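Peptidoglycan glycosyltransferase (Eggerthella lenta, PDB 4MNR) is a penicillin-binding protein whose modelled fragment carries a transpeptidase domain of the beta-lactamase-like fold. Local coordinates at residues V200-T212 with N222-A234. Numbering follows the deposited sequence. Where two conformers were deposited one is given.
Sequences VAGEDTVFSSPGT and NFNKANYGSLTLA
Phe-207 and Leu-231 pair through two backbone hydrogen bonds in a short antiparallel ladder. Phe-207 N gives to Leu-231 O at 2.8 Å and an almost straight 173°. Val-206 with Thr-232 and Ser-208 with Ser-230 are the flanking non-hydrogen-bonded pairs, and their side chains share one face. Phe-207, Ser-209 and Leu-231 take the other.

On that second face the Ser-209 side chain is enclosed. Its OG lies anti to the backbone N (chi1 -175°), which brings it 3.6 Å from Leu-231 CD1. The same OG sits in the plane of the Tyr-228 ring, at the edge near CD2. It accepts from Asn-222 ND2 at 3.2 Å, nearly in the amide plane. The other ND2 bond goes to Ala-226 O at 2.9 Å, also in plane, and the two ND2 bonds, with those to OD1, hold the amide in its rotation. Ser-241 binds both Ser-209 OG and Asn-222 OD1, and Thr-243 N adds a second bond to that OD1.

Beyond the ladder, Tyr-228 N binds Ser-209 O, and Asn-222 N binds Gly-211 O. Gly-211 CA makes CA-H...O contacts with Lys-225 O and, at 3.2 Å, with Ala-226 O. Asn-227 OD1 forms an Asx turn with Gly-229 N.

At the other end, a type I turn from Gly-202 to Thr-205 meets the start of helix 233-239. Ala-234 N reaches a lone pair of Glu-203 O at 3.0 Å. Thr-232 is the N-cap residue. The Leu-233 side chain lies against Gly-202 O, with CD2 3.9 Å from Ala-201 CB. Glu-203 points its carboxylate to a salt bridge with Arg-373.

Strand 231-232 leads directly into helix 233-239, which Leu-231 and Tyr-228 touch at Leu-239. Helix 242-263 packs on Phe-207 and Ser-209 through Val-244, while Thr-212 rests on strand 218-221.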
loop_
_atom_site.group_PDB
_atom_site.type_symbol
_atom_site.label_atom_id
_atom_site.label_comp_id
_atom_site.label_asym_id
_atom_site.label_seq_id
_atom_site.Cartn_x
_atom_site.Cartn_y
_atom_site.Cartn_z
ATOM N N VAL A 200 1.059 10.809 -24.470
ATOM C CA VAL A 200 -0.227 11.492 -24.569
ATOM C C VAL A 200 -0.080 12.974 -24.223
ATOM O O VAL A 200 -0.704 13.836 -24.843
ATOM C CB VAL A 200 -1.273 10.840 -23.650
ATOM C CG1 VAL A 200 -2.568 11.654 -23.642
ATOM C CG2 VAL A 200 -1.533 9.402 -24.095
ATOM N N ALA A 201 0.747 13.260 -23.223
ATOM C CA ALA A 201 1.024 14.628 -22.804
ATOM C C ALA A 201 2.418 14.638 -22.217
ATOM O O ALA A 201 3.002 13.575 -21.977
ATOM C CB ALA A 201 0.019 15.098 -21.758
ATOM N N GLY A 202 2.945 15.833 -21.970
ATOM C CA GLY A 202 4.220 15.962 -21.280
ATOM C C GLY A 202 4.061 16.803 -20.028
ATOM O O GLY A 202 2.994 17.377 -19.796
ATOM N N GLU A 203 5.123 16.898 -19.231
ATOM C CA GLU A 203 5.069 17.627 -17.970
ATOM C C GLU A 203 4.687 19.080 -18.195
ATOM O O GLU A 203 4.087 19.709 -17.328
ATOM C CB GLU A 203 6.425 17.582 -17.257
ATOM C CG GLU A 203 6.933 16.191 -16.911
ATOM C CD GLU A 203 7.831 15.609 -17.999
ATOM O OE1 GLU A 203 7.520 15.794 -19.194
ATOM O OE2 GLU A 203 8.854 14.973 -17.658
ATOM N N ASP A 204 5.032 19.589 -19.376
ATOM C CA ASP A 204 4.816 20.990 -19.738
ATOM C C ASP A 204 3.493 21.256 -20.464
ATOM O O ASP A 204 3.192 22.402 -20.809
ATOM C CB ASP A 204 5.987 21.492 -20.597
ATOM C CG ASP A 204 6.270 20.586 -21.804
ATOM O OD1 ASP A 204 6.852 21.076 -22.801
ATOM O OD2 ASP A 204 5.918 19.385 -21.756
ATOM N N THR A 205 2.706 20.209 -20.698
ATOM C CA THR A 205 1.440 20.366 -21.417
ATOM C C THR A 205 0.451 21.129 -20.551
ATOM O O THR A 205 0.295 20.813 -19.386
ATOM C CB THR A 205 0.851 19.000 -21.818
ATOM O OG1 THR A 205 1.768 18.345 -22.711
ATOM C CG2 THR A 205 -0.489 19.172 -22.538
ATOM N N VAL A 206 -0.217 22.132 -21.127
ATOM C CA VAL A 206 -1.102 22.995 -20.347
ATOM C C VAL A 206 -2.553 22.546 -20.435
ATOM O O VAL A 206 -3.059 22.263 -21.528
ATOM C CB VAL A 206 -0.978 24.478 -20.775
ATOM C CG1 VAL A 206 -2.053 25.329 -20.098
ATOM C CG2 VAL A 206 0.401 25.006 -20.443
ATOM N N PHE A 207 -3.220 22.485 -19.284
ATOM C CA PHE A 207 -4.629 22.109 -19.207
ATOM C C PHE A 207 -5.407 23.144 -18.406
ATOM O O PHE A 207 -4.877 23.736 -17.470
ATOM C CB PHE A 207 -4.797 20.796 -18.447
ATOM C CG PHE A 207 -4.339 19.586 -19.187
ATOM C CD1 PHE A 207 -3.005 19.223 -19.176
ATOM C CD2 PHE A 207 -5.250 18.780 -19.848
ATOM C CE1 PHE A 207 -2.582 18.090 -19.844
ATOM C CE2 PHE A 207 -4.838 17.647 -20.522
ATOM C CZ PHE A 207 -3.502 17.296 -20.515
ATOM N N SER A 208 -6.675 23.347 -18.748
ATOM C CA SER A 208 -7.521 24.194 -17.919
ATOM C C SER A 208 -7.855 23.455 -16.622
ATOM O O SER A 208 -8.119 22.253 -16.642
ATOM C CB SER A 208 -8.801 24.570 -18.667
ATOM O OG SER A 208 -9.576 25.499 -17.929
ATOM N N SER A 209 -7.843 24.168 -15.498
ATOM C CA SER A 209 -8.129 23.554 -14.202
ATOM C C SER A 209 -9.270 24.266 -13.444
ATOM O O SER A 209 -9.052 24.848 -12.376
ATOM C CB SER A 209 -6.846 23.494 -13.351
ATOM O OG SER A 209 -7.056 22.807 -12.125
ATOM N N PRO A 210 -10.498 24.201 -13.979
ATOM C CA PRO A 210 -11.624 24.859 -13.303
ATOM C C PRO A 210 -12.030 24.128 -12.026
ATOM O O PRO A 210 -11.642 22.974 -11.836
ATOM C CB PRO A 210 -12.751 24.774 -14.334
ATOM C CG PRO A 210 -12.405 23.587 -15.175
ATOM C CD PRO A 210 -10.911 23.552 -15.237
ATOM N N GLY A 211 -12.813 24.784 -11.171
ATOM C CA GLY A 211 -13.229 24.167 -9.926
ATOM C C GLY A 211 -14.166 23.009 -10.209
ATOM O O GLY A 211 -14.134 21.979 -9.528
ATOM N N THR A 212 -15.031 23.200 -11.194
ATOM C CA THR A 212 -15.911 22.140 -11.647
ATOM C C THR A 212 -15.947 22.169 -13.161
ATOM O O THR A 212 -15.689 23.195 -13.789
ATOM C CB THR A 212 -17.358 22.313 -11.119
ATOM O OG1 THR A 212 -17.935 23.490 -11.689
ATOM C CG2 THR A 212 -17.388 22.440 -9.601
ATOM N N ASN A 222 -12.520 19.793 -8.740
ATOM C CA ASN A 222 -11.307 19.865 -7.943
ATOM C C ASN A 222 -11.692 19.795 -6.484
ATOM O O ASN A 222 -12.841 20.089 -6.119
ATOM C CB ASN A 222 -10.564 21.178 -8.198
ATOM C CG ASN A 222 -9.687 21.126 -9.442
ATOM O OD1 ASN A 222 -9.376 20.056 -9.948
ATOM N ND2 ASN A 222 -9.288 22.289 -9.934
ATOM N N PHE A 223 -10.746 19.396 -5.641
ATOM C CA PHE A 223 -10.983 19.396 -4.202
ATOM C C PHE A 223 -11.340 20.811 -3.760
ATOM O O PHE A 223 -10.696 21.776 -4.172
ATOM C CB PHE A 223 -9.756 18.874 -3.450
ATOM C CG PHE A 223 -9.380 17.467 -3.818
ATOM C CD1 PHE A 223 -10.293 16.439 -3.679
ATOM C CD2 PHE A 223 -8.112 17.172 -4.290
ATOM C CE1 PHE A 223 -9.952 15.137 -4.021
ATOM C CE2 PHE A 223 -7.762 15.879 -4.627
ATOM C CZ PHE A 223 -8.684 14.857 -4.488
ATOM N N ASN A 224 -12.395 20.924 -2.955
ATOM C CA ASN A 224 -12.945 22.223 -2.539
ATOM C C ASN A 224 -13.394 23.129 -3.692
ATOM O O ASN A 224 -13.537 24.339 -3.516
ATOM C CB ASN A 224 -11.975 22.982 -1.628
ATOM C CG ASN A 224 -12.036 22.511 -0.192
ATOM O OD1 ASN A 224 -11.493 21.462 0.151
ATOM N ND2 ASN A 224 -12.693 23.293 0.660
ATOM N N LYS A 225 -13.626 22.531 -4.858
ATOM C CA LYS A 225 -14.019 23.259 -6.058
ATOM C C LYS A 225 -13.105 24.451 -6.372
ATOM O O LYS A 225 -13.559 25.472 -6.886
ATOM C CB LYS A 225 -15.490 23.682 -5.979
ATOM C CG LYS A 225 -16.452 22.498 -5.950
ATOM C CD LYS A 225 -17.863 22.948 -5.656
ATOM C CE LYS A 225 -18.743 21.776 -5.273
ATOM N NZ LYS A 225 -20.030 22.248 -4.691
ATOM N N ALA A 226 -11.819 24.300 -6.058
ATOM C CA ALA A 226 -10.816 25.328 -6.327
ATOM C C ALA A 226 -10.567 25.525 -7.821
ATOM O O ALA A 226 -10.332 24.561 -8.553
ATOM C CB ALA A 226 -9.508 24.981 -5.630
ATOM N N ASN A 227 -10.630 26.779 -8.259
ATOM C CA ASN A 227 -10.275 27.152 -9.625
ATOM C C ASN A 227 -8.795 27.526 -9.671
ATOM O O ASN A 227 -8.382 28.510 -9.059
ATOM C CB ASN A 227 -11.146 28.321 -10.088
ATOM C CG ASN A 227 -10.792 28.814 -11.484
ATOM O OD1 ASN A 227 -10.071 28.157 -12.240
ATOM N ND2 ASN A 227 -11.313 29.982 -11.834
ATOM N N TYR A 228 -7.995 26.732 -10.375
ATOM C CA TYR A 228 -6.564 27.002 -10.453
ATOM C C TYR A 228 -6.151 27.652 -11.767
ATOM O O TYR A 228 -4.966 27.896 -11.993
ATOM C CB TYR A 228 -5.740 25.725 -10.249
ATOM C CG TYR A 228 -5.853 25.139 -8.865
ATOM C CD1 TYR A 228 -5.521 25.891 -7.741
ATOM C CD2 TYR A 228 -6.278 23.828 -8.680
ATOM C CE1 TYR A 228 -5.624 25.354 -6.471
ATOM C CE2 TYR A 228 -6.385 23.286 -7.413
ATOM C CZ TYR A 228 -6.055 24.053 -6.315
ATOM O OH TYR A 228 -6.157 23.512 -5.053
ATOM N N GLY A 229 -7.113 27.941 -12.632
ATOM C CA GLY A 229 -6.784 28.503 -13.928
ATOM C C GLY A 229 -6.031 27.492 -14.766
ATOM O O GLY A 229 -6.299 26.300 -14.703
ATOM N N SER A 230 -5.075 27.955 -15.557
ATOM C CA SER A 230 -4.382 27.043 -16.453
ATOM C C SER A 230 -3.139 26.496 -15.758
ATOM O O SER A 230 -2.359 27.258 -15.178
ATOM C CB SER A 230 -4.011 27.743 -17.760
ATOM O OG SER A 230 -3.150 28.835 -17.519
ATOM N N LEU A 231 -2.970 25.177 -15.803
ATOM C CA LEU A 231 -1.828 24.542 -15.159
ATOM C C LEU A 231 -1.072 23.652 -16.131
ATOM O O LEU A 231 -1.680 23.007 -16.976
ATOM C CB LEU A 231 -2.319 23.661 -14.013
ATOM C CG LEU A 231 -3.066 24.320 -12.856
ATOM C CD1 LEU A 231 -3.495 23.245 -11.881
ATOM C CD2 LEU A 231 -2.189 25.357 -12.159
ATOM N N THR A 232 0.251 23.578 -15.998
ATOM C CA THR A 232 0.970 22.523 -16.696
ATOM C C THR A 232 0.619 21.220 -16.006
ATOM O O THR A 232 0.139 21.215 -14.869
ATOM C CB THR A 232 2.499 22.679 -16.630
ATOM O OG1 THR A 232 2.925 22.555 -15.269
ATOM C CG2 THR A 232 2.949 24.022 -17.208
ATOM N N LEU A 233 0.855 20.109 -16.695
ATOM C CA LEU A 233 0.561 18.810 -16.117
ATOM C C LEU A 233 1.371 18.574 -14.835
ATOM O O LEU A 233 0.857 17.981 -13.878
ATOM C CB LEU A 233 0.774 17.699 -17.142
ATOM C CG LEU A 233 0.477 16.261 -16.718
ATOM C CD1 LEU A 233 -0.929 16.149 -16.176
ATOM C CD2 LEU A 233 0.672 15.327 -17.923
ATOM N N ALA A 234 2.613 19.061 -14.803
ATOM C CA ALA A 234 3.416 18.979 -13.571
ATOM C C ALA A 234 2.778 19.766 -12.425
ATOM O O ALA A 234 2.665 19.266 -11.302
ATOM C CB ALA A 234 4.859 19.448 -13.819
#